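Local coordinates for spore coat polysaccharide biosynthesis protein spsE (PDB 1VLI), which probably acts as an N-acylneuraminate-9-phosphate synthase-like enzyme in making the spore coat polysaccharide of Bacillus subtilis, at residues 64-69 / 127-132; 207-212 / 219-224. One frame throughout, in Å; residues are numbered along the deposited sequence.

Interaction 1 of 2, residues 64-69 / 127-132; sequences QMFQAD and ADLLQS
M65, a selenomethionine in the crystal, opens the contact by reaching across to L130, its SE atom lying 4.0 Å from CD1 of that leucine. The side chain runs extended through CG and bends only at its last torsion (chi3 56°), where CE folds away from the line of the chain. L130 meets it with one methyl branch, the two side chains crossing at a slant. CB of M65 sits over one face of the F66 ring, 3.6 Å above its plane and displaced toward the rim. F66 has its CG beside the backbone N (chi1 -48°) and extends its far edge to the helix: CE1 is 4.0 Å from CB of L129, which lies near the ring plane, and CD1 of L129 also approaches CE1. The backbone of L129 is engaged on its own side, its O accepting a 2.6 Å hydrogen bond from OG of S132. The contact, chiefly apolar across the two segments, packs the loop that follows barrel strand 60-63 against helix 124-131, with L130 also resting on F138 of strand 138-140 and M65 on S119 just beyond strand 116-118.

Interaction 2 of 2, residues 207-212 / 219-224; sequences SVIPML and AVIGFS
L212 N donates a 2.9 Å hydrogen bond to V208 O, fixing the helical turn that presents I209 and L212 to the strand. Helix 208-215 and strand 220-225 are the last two elements of a beta-alpha-beta unit of the TIM barrel, whose first strand is 188-193; the short helix and strand segments run nearly antiparallel, at 161°, with their axes 8.6 Å apart. I221 points from the strand to the helix and makes the largest single share of the contact. Its two branches divide the work: CD1 presses on L212 CB at 3.5 Å, while CG2 lies 4.1 Å from CG2 of I209 and also near the I209 carbonyl oxygen. The I209 and I221 side chains lie alongside one another, running in opposite senses. An alanine in place of I221 would remove both branches and is likely to leave L212 CB and I209 CG2 without their apolar partners, opening a gap between helix and strand. Further along the strand, F223 has A233 and A237 of helix 232-239 as neighbours, and I209 shares A237. With CG1 of I209 beside its backbone N (chi1 -69°) and the chain then extended, the CD1 methyl ends 3.9 Å from F223 CB.

Overall arrangement
Interactions 1 and 2 follow one another along the chain, the first closing before the second opens, and lie on opposite sides of the chain's centre. Their centres are 26 Å apart and their nearest atoms about 14 Å, so they do not touch. Both belong to the TIM barrel of the NeuB family, whose parallel strands they share: across the sheet, strands 30-36 and 244-248 separate 60-63 from 220-225. Interaction 1 joins a loop after one strand to helix 124-131, which lies between strands 116-118 and 138-140, whereas interaction 2 seats a helix on the strand that follows it. That strand leads directly to H226, which with H248 binds the zinc ion, about 11 Å from the F223 side chain.

Interaction 1 of 2, residues 64-69 / 127-132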
loop_
_atom_site.group_PDB
_atom_site.type_symbol
_atom_site.label_atom_id
_atom_site.label_comp_id
_atom_site.label_asym_id
_atom_site.label_seq_id
_atom_site.Cartn_x
_atom_site.Cartn_y
_atom_site.Cartn_z
ATOM N N GLN A 64 -7.275 6.602 -5.082
ATOM C CA GLN A 64 -7.745 6.437 -3.703
ATOM C C GLN A 64 -9.264 6.346 -3.656
ATOM O O GLN A 64 -9.967 7.229 -4.169
ATOM C CB GLN A 64 -7.309 7.606 -2.844
ATOM C CG GLN A 64 -7.186 7.280 -1.362
ATOM C CD GLN A 64 -6.758 8.494 -0.542
ATOM O OE1 GLN A 64 -7.520 8.987 0.279
ATOM N NE2 GLN A 64 -5.548 8.977 -0.779
HETATM N N MSE A 65 -9.772 5.281 -3.051
HETATM C CA MSE A 65 -11.211 5.132 -2.909
HETATM C C MSE A 65 -11.729 5.462 -1.527
HETATM O O MSE A 65 -12.850 5.930 -1.390
HETATM C CB MSE A 65 -11.655 3.743 -3.313
HETATM C CG MSE A 65 -11.713 3.588 -4.817
HETATM SE SE MSE A 65 -12.480 1.861 -5.330
HETATM C CE MSE A 65 -14.159 1.987 -4.409
ATOM N N PHE A 66 -10.914 5.242 -0.504
ATOM C CA PHE A 66 -11.387 5.387 0.857
ATOM C C PHE A 66 -10.698 6.532 1.602
ATOM O O PHE A 66 -9.515 6.808 1.374
ATOM C CB PHE A 66 -11.282 4.044 1.573
ATOM C CG PHE A 66 -11.844 2.913 0.763
ATOM C CD1 PHE A 66 -13.214 2.648 0.762
ATOM C CD2 PHE A 66 -11.019 2.153 -0.059
ATOM C CE1 PHE A 66 -13.732 1.629 -0.017
ATOM C CE2 PHE A 66 -11.539 1.129 -0.850
ATOM C CZ PHE A 66 -12.888 0.868 -0.828
ATOM N N GLN A 67 -11.469 7.211 2.463
ATOM C CA GLN A 67 -10.984 8.354 3.252
ATOM C C GLN A 67 -10.104 7.917 4.405
ATOM O O GLN A 67 -10.303 6.823 4.937
ATOM C CB GLN A 67 -12.154 9.154 3.789
ATOM C CG GLN A 67 -12.689 10.147 2.790
ATOM C CD GLN A 67 -13.863 10.928 3.339
ATOM O OE1 GLN A 67 -14.104 10.929 4.557
ATOM N NE2 GLN A 67 -14.604 11.589 2.451
ATOM N N ALA A 68 -9.157 8.777 4.796
ATOM C CA ALA A 68 -8.134 8.417 5.788
ATOM C C ALA A 68 -8.654 8.296 7.238
ATOM O O ALA A 68 -8.103 7.533 8.046
ATOM C CB ALA A 68 -6.940 9.379 5.713
ATOM N N ASP A 69 -9.719 9.040 7.548
ATOM C CA ASP A 69 -10.332 9.074 8.890
ATOM C C ASP A 69 -10.637 7.681 9.469
ATOM O O ASP A 69 -10.358 7.417 10.637
ATOM C CB ASP A 69 -11.622 9.909 8.866
ATOM C CG ASP A 69 -11.472 11.209 8.087
ATOM O OD1 ASP A 69 -11.205 11.171 6.853
ATOM O OD2 ASP A 69 -11.632 12.322 8.635
ATOM N N ALA A 127 -12.306 -3.539 1.864
ATOM C CA ALA A 127 -12.040 -4.744 1.090
ATOM C C ALA A 127 -13.311 -5.271 0.382
ATOM O O ALA A 127 -13.257 -5.678 -0.760
ATOM C CB ALA A 127 -11.405 -5.819 1.957
ATOM N N ASP A 128 -14.438 -5.236 1.062
ATOM C CA ASP A 128 -15.663 -5.775 0.520
ATOM C C ASP A 128 -16.193 -4.904 -0.604
ATOM O O ASP A 128 -16.746 -5.403 -1.579
ATOM C CB ASP A 128 -16.719 -5.809 1.597
ATOM C CG ASP A 128 -16.505 -6.912 2.599
ATOM O OD1 ASP A 128 -15.658 -7.797 2.368
ATOM O OD2 ASP A 128 -17.181 -6.985 3.640
ATOM N N LEU A 129 -16.081 -3.596 -0.417
ATOM C CA LEU A 129 -16.501 -2.645 -1.409
ATOM C C LEU A 129 -15.712 -2.815 -2.689
ATOM O O LEU A 129 -16.316 -2.963 -3.760
ATOM C CB LEU A 129 -16.457 -1.222 -0.840
ATOM C CG LEU A 129 -17.625 -0.961 0.136
ATOM C CD1 LEU A 129 -17.500 0.359 0.873
ATOM C CD2 LEU A 129 -18.966 -1.040 -0.610
ATOM N N LEU A 130 -14.381 -2.859 -2.577
ATOM C CA LEU A 130 -13.504 -3.087 -3.718
ATOM C C LEU A 130 -13.774 -4.453 -4.352
ATOM O O LEU A 130 -13.818 -4.594 -5.582
ATOM C CB LEU A 130 -12.029 -2.971 -3.300
ATOM C CG LEU A 130 -10.995 -2.952 -4.409
ATOM C CD1 LEU A 130 -11.302 -1.909 -5.453
ATOM C CD2 LEU A 130 -9.571 -2.735 -3.852
ATOM N N GLN A 131 -13.982 -5.454 -3.515
ATOM C CA GLN A 131 -14.239 -6.793 -4.004
ATOM C C GLN A 131 -15.449 -6.750 -4.949
ATOM O O GLN A 131 -15.459 -7.423 -5.978
ATOM C CB GLN A 131 -14.494 -7.761 -2.835
ATOM C CG GLN A 131 -14.843 -9.198 -3.230
ATOM C CD GLN A 131 -13.732 -9.941 -3.991
ATOM O OE1 GLN A 131 -12.735 -9.358 -4.423
ATOM N NE2 GLN A 131 -13.910 -11.238 -4.141
ATOM N N SER A 132 -16.449 -5.941 -4.615
ATOM C CA SER A 132 -17.694 -5.979 -5.357
ATOM C C SER A 132 -17.511 -5.441 -6.767
ATOM O O SER A 132 -18.398 -5.574 -7.578
ATOM C CB SER A 132 -18.798 -5.246 -4.605
ATOM O OG SER A 132 -18.581 -3.847 -4.611
#

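Interaction 2 of 2, residues 207-212 / 219-224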
loop_
_atom_site.group_PDB
_atom_site.type_symbol
_atom_site.label_atom_id
_atom_site.label_comp_id
_atom_site.label_asym_id
_atom_site.label_seq_id
_atom_site.Cartn_x
_atom_site.Cartn_y
_atom_site.Cartn_z
ATOM N N SER A 207 19.614 -0.808 -2.638
ATOM C CA SER A 207 20.211 -2.125 -2.380
ATOM C C SER A 207 19.222 -3.043 -1.630
ATOM O O SER A 207 19.419 -4.246 -1.558
ATOM C CB SER A 207 21.554 -2.019 -1.644
ATOM O OG SER A 207 21.404 -1.199 -0.510
ATOM N N VAL A 208 18.137 -2.474 -1.121
ATOM C CA VAL A 208 17.109 -3.235 -0.472
ATOM C C VAL A 208 16.369 -4.162 -1.427
ATOM O O VAL A 208 15.907 -5.244 -1.029
ATOM C CB VAL A 208 16.109 -2.294 0.214
ATOM C CG1 VAL A 208 14.785 -3.010 0.553
ATOM C CG2 VAL A 208 16.723 -1.684 1.448
ATOM N N ILE A 209 16.244 -3.741 -2.689
ATOM C CA ILE A 209 15.514 -4.526 -3.678
ATOM C C ILE A 209 16.098 -5.942 -3.907
ATOM O O ILE A 209 15.368 -6.905 -3.675
ATOM C CB ILE A 209 15.331 -3.723 -4.997
ATOM C CG1 ILE A 209 14.358 -2.559 -4.757
ATOM C CG2 ILE A 209 14.857 -4.652 -6.132
ATOM C CD1 ILE A 209 14.225 -1.592 -5.963
ATOM N N PRO A 210 17.362 -6.088 -4.353
ATOM C CA PRO A 210 18.009 -7.421 -4.369
ATOM C C PRO A 210 18.031 -8.192 -3.060
ATOM O O PRO A 210 17.860 -9.408 -3.085
ATOM C CB PRO A 210 19.443 -7.168 -4.908
ATOM C CG PRO A 210 19.630 -5.716 -4.907
ATOM C CD PRO A 210 18.229 -5.065 -4.977
HETATM N N MSE A 211 18.199 -7.518 -1.927
HETATM C CA MSE A 211 18.157 -8.188 -0.641
HETATM C C MSE A 211 16.789 -8.857 -0.451
HETATM O O MSE A 211 16.713 -10.060 -0.163
HETATM C CB MSE A 211 18.390 -7.174 0.474
HETATM C CG MSE A 211 18.530 -7.771 1.844
HETATM SE SE MSE A 211 16.856 -8.083 2.728
HETATM C CE MSE A 211 16.302 -6.170 3.141
ATOM N N LEU A 212 15.701 -8.093 -0.607
ATOM C CA LEU A 212 14.359 -8.703 -0.503
ATOM C C LEU A 212 14.129 -9.834 -1.496
ATOM O O LEU A 212 13.507 -10.820 -1.175
ATOM C CB LEU A 212 13.230 -7.680 -0.632
ATOM C CG LEU A 212 13.160 -6.647 0.483
ATOM C CD1 LEU A 212 12.071 -5.663 0.155
ATOM C CD2 LEU A 212 12.987 -7.277 1.923
ATOM N N ALA A 219 8.396 -14.306 -3.856
ATOM C CA ALA A 219 7.674 -13.049 -3.977
ATOM C C ALA A 219 8.245 -12.346 -5.198
ATOM O O ALA A 219 9.387 -12.651 -5.612
ATOM C CB ALA A 219 7.856 -12.220 -2.752
ATOM N N VAL A 220 7.431 -11.468 -5.810
ATOM C CA VAL A 220 7.892 -10.539 -6.836
ATOM C C VAL A 220 8.136 -9.215 -6.140
ATOM O O VAL A 220 7.274 -8.759 -5.401
ATOM C CB VAL A 220 6.822 -10.289 -7.955
ATOM C CG1 VAL A 220 7.440 -9.432 -9.044
ATOM C CG2 VAL A 220 6.306 -11.603 -8.523
ATOM N N ILE A 221 9.267 -8.573 -6.410
ATOM C CA ILE A 221 9.668 -7.352 -5.678
ATOM C C ILE A 221 9.557 -6.111 -6.566
ATOM O O ILE A 221 10.064 -6.108 -7.687
ATOM C CB ILE A 221 11.140 -7.482 -5.131
ATOM C CG1 ILE A 221 11.320 -8.740 -4.273
ATOM C CG2 ILE A 221 11.535 -6.280 -4.259
ATOM C CD1 ILE A 221 10.783 -8.619 -2.916
ATOM N N GLY A 222 8.904 -5.063 -6.063
ATOM C CA GLY A 222 8.909 -3.758 -6.743
ATOM C C GLY A 222 9.464 -2.582 -5.956
ATOM O O GLY A 222 10.182 -2.742 -4.913
ATOM N N PHE A 223 9.165 -1.396 -6.469
ATOM C CA PHE A 223 9.580 -0.125 -5.876
ATOM C C PHE A 223 8.502 0.942 -6.085
ATOM O O PHE A 223 8.195 1.278 -7.227
ATOM C CB PHE A 223 10.866 0.320 -6.568
ATOM C CG PHE A 223 11.427 1.631 -6.079
ATOM C CD1 PHE A 223 11.712 1.832 -4.728
ATOM C CD2 PHE A 223 11.764 2.634 -6.993
ATOM C CE1 PHE A 223 12.270 3.037 -4.265
ATOM C CE2 PHE A 223 12.319 3.854 -6.550
ATOM C CZ PHE A 223 12.588 4.053 -5.182
ATOM N N SER A 224 7.915 1.457 -5.001
ATOM C CA SER A 224 7.099 2.678 -5.112
ATOM C C SER A 224 8.027 3.856 -4.901
ATOM O O SER A 224 8.664 3.974 -3.843
ATOM C CB SER A 224 5.954 2.733 -4.114
ATOM O OG SER A 224 5.325 1.469 -4.020
#